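RNase III inhibitor (Mycobacterium tuberculosis, PDB 5M3I) is a macro-domain protein, built as a mixed beta-sheet packed between helices, and is of undefined cellular role. Local coordinates at residues V28-C33 with K39-Q44. Sequence-based numbering, arbitrary orientation. Where two conformers were deposited one is given.
Sequences VNTVNC and KGIALQ
With CG anti to the backbone N (chi1 -176°), Asn29 carries its amide from strand 26-31 to the first turn of helix 40-48; chi1 of 47° sets Thr30 OG1 between its own N and carbonyl carbon, where it meets Ile41. The amide of Asn29 comes up against Ala42, OD1 lying 3.3 Å from Ala42 CA and 3.7 Å from its methyl CB. Ile41 CG2 reaches the same oxygen from the neighbouring position, with Asn29 OD1 to Ile41 CG2 at 3.9 Å. The other end of the amide turns to the sheet, where Asn29 ND2 is hydrogen-bonded to Asn86 OD1 on the adjoining strand 83-88, a bond that probably helps to fix the rotation of the group. The side chains of Thr30 and Ile41 cross at about a right angle, and hydroxyl meets methyl, Thr30 OG1 to Ile41 CG2 at 3.6 Å. The Ala42 methyl fits against the strand backbone, its CB 3.5 Å from Thr30 O. That small side chain is consistent with the close approach, 6.1 Å from Asn29 CA to Ala42 CA; the axes of strand 28-31 and helix 40-44 approach to 7.3 Å, with their N-to-C directions 118° apart. The contact seats the start of the helix on the parallel part of the macro-domain sheet, just after the short loop that leaves the strand. Its chemistry is polar oxygen against aliphatic carbon: the segments meet here by van der Waals contact, without a hydrogen bond between them, and Asn29 OD1 is buried with no hydrogen-bond partner in the model, while ND2 of the same amide has one in Asn86.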
loop_
_atom_site.group_PDB
_atom_site.type_symbol
_atom_site.label_atom_id
_atom_site.label_comp_id
_atom_site.label_asym_id
_atom_site.label_seq_id
_atom_site.Cartn_x
_atom_site.Cartn_y
_atom_site.Cartn_z
ATOM N N VAL A 28 2.339 3.356 0.223
ATOM C CA VAL A 28 1.332 2.304 0.170
ATOM C C VAL A 28 0.527 2.174 1.481
ATOM O O VAL A 28 1.069 2.167 2.586
ATOM C CB VAL A 28 1.954 0.968 -0.158
ATOM C CG1 VAL A 28 0.884 -0.122 -0.204
ATOM C CG2 VAL A 28 2.714 1.038 -1.470
ATOM N N ASN A 29 -0.783 2.132 1.332
ATOM C CA ASN A 29 -1.727 1.938 2.405
ATOM C C ASN A 29 -2.381 0.546 2.202
ATOM O O ASN A 29 -2.428 0.055 1.084
ATOM C CB ASN A 29 -2.769 3.050 2.327
ATOM C CG ASN A 29 -3.778 3.023 3.465
ATOM O OD1 ASN A 29 -3.548 2.435 4.515
ATOM N ND2 ASN A 29 -4.927 3.641 3.231
ATOM N N THR A 30 -2.793 -0.106 3.288
ATOM C CA THR A 30 -3.456 -1.412 3.231
ATOM C C THR A 30 -4.910 -1.180 3.533
ATOM O O THR A 30 -5.237 -0.574 4.571
ATOM C CB THR A 30 -2.896 -2.419 4.262
ATOM O OG1 THR A 30 -2.776 -1.818 5.551
ATOM C CG2 THR A 30 -1.511 -2.845 3.834
ATOM N N VAL A 31 -5.776 -1.652 2.643
ATOM C CA VAL A 31 -7.204 -1.389 2.757
ATOM C C VAL A 31 -8.050 -2.630 2.541
ATOM O O VAL A 31 -7.583 -3.653 2.024
ATOM C CB VAL A 31 -7.692 -0.327 1.740
ATOM C CG1 VAL A 31 -6.975 0.973 1.972
ATOM C CG2 VAL A 31 -7.518 -0.779 0.298
ATOM N N ASN A 32 -9.299 -2.504 2.994
ATOM C CA ASN A 32 -10.364 -3.403 2.671
ATOM C C ASN A 32 -11.189 -2.820 1.508
ATOM O O ASN A 32 -10.988 -1.661 1.139
ATOM C CB ASN A 32 -11.266 -3.654 3.899
ATOM C CG ASN A 32 -11.902 -2.400 4.445
ATOM O OD1 ASN A 32 -12.759 -1.763 3.801
ATOM N ND2 ASN A 32 -11.477 -2.010 5.664
ATOM N N CYS A 33 -12.097 -3.640 0.966
ATOM C CA CYS A 33 -12.931 -3.280 -0.179
ATOM C C CYS A 33 -14.325 -2.709 0.174
ATOM O O CYS A 33 -15.130 -2.504 -0.715
ATOM C CB CYS A 33 -13.100 -4.489 -1.128
ATOM S SG CYS A 33 -11.543 -5.158 -1.804
ATOM N N LYS A 39 -8.961 1.376 11.642
ATOM C CA LYS A 39 -7.848 1.185 12.577
ATOM C C LYS A 39 -6.524 1.045 11.832
ATOM O O LYS A 39 -6.489 0.990 10.614
ATOM C CB LYS A 39 -8.116 -0.029 13.491
ATOM C CG LYS A 39 -8.145 -1.351 12.742
ATOM C CD LYS A 39 -8.333 -2.554 13.651
ATOM C CE LYS A 39 -8.495 -3.813 12.792
ATOM N NZ LYS A 39 -8.443 -5.078 13.580
ATOM N N GLY A 40 -5.448 0.970 12.602
ATOM C CA GLY A 40 -4.129 0.695 12.098
ATOM C C GLY A 40 -3.674 1.791 11.159
ATOM O O GLY A 40 -4.059 2.958 11.293
ATOM N N ILE A 41 -2.835 1.415 10.225
ATOM C CA ILE A 41 -2.176 2.410 9.375
ATOM C C ILE A 41 -3.194 3.103 8.460
ATOM O O ILE A 41 -3.102 4.276 8.215
ATOM C CB ILE A 41 -0.976 1.794 8.624
ATOM C CG1 ILE A 41 -0.048 2.901 8.143
ATOM C CG2 ILE A 41 -1.440 0.909 7.472
ATOM C CD1 ILE A 41 1.336 2.399 7.766
ATOM N N ALA A 42 -4.221 2.384 8.055
ATOM C CA ALA A 42 -5.319 2.969 7.260
ATOM C C ALA A 42 -6.011 4.128 7.973
ATOM O O ALA A 42 -6.292 5.161 7.359
ATOM C CB ALA A 42 -6.326 1.911 6.859
ATOM N N LEU A 43 -6.223 3.996 9.281
ATOM C CA LEU A 43 -6.775 5.118 10.049
ATOM C C LEU A 43 -5.871 6.334 9.929
ATOM O O LEU A 43 -6.357 7.448 9.732
ATOM C CB LEU A 43 -6.985 4.760 11.517
ATOM C CG LEU A 43 -7.584 5.857 12.423
ATOM C CD1 LEU A 43 -8.943 6.356 11.916
ATOM C CD2 LEU A 43 -7.717 5.318 13.847
ATOM N N GLN A 44 -4.557 6.136 10.068
ATOM C CA GLN A 44 -3.615 7.257 9.979
ATOM C C GLN A 44 -3.681 7.888 8.592
ATOM O O GLN A 44 -3.667 9.094 8.461
ATOM C CB GLN A 44 -2.197 6.805 10.328
ATOM C CG GLN A 44 -2.085 6.397 11.809
ATOM C CD GLN A 44 -2.497 7.519 12.776
ATOM O OE1 GLN A 44 -1.754 8.473 12.972
ATOM N NE2 GLN A 44 -3.678 7.414 13.373
#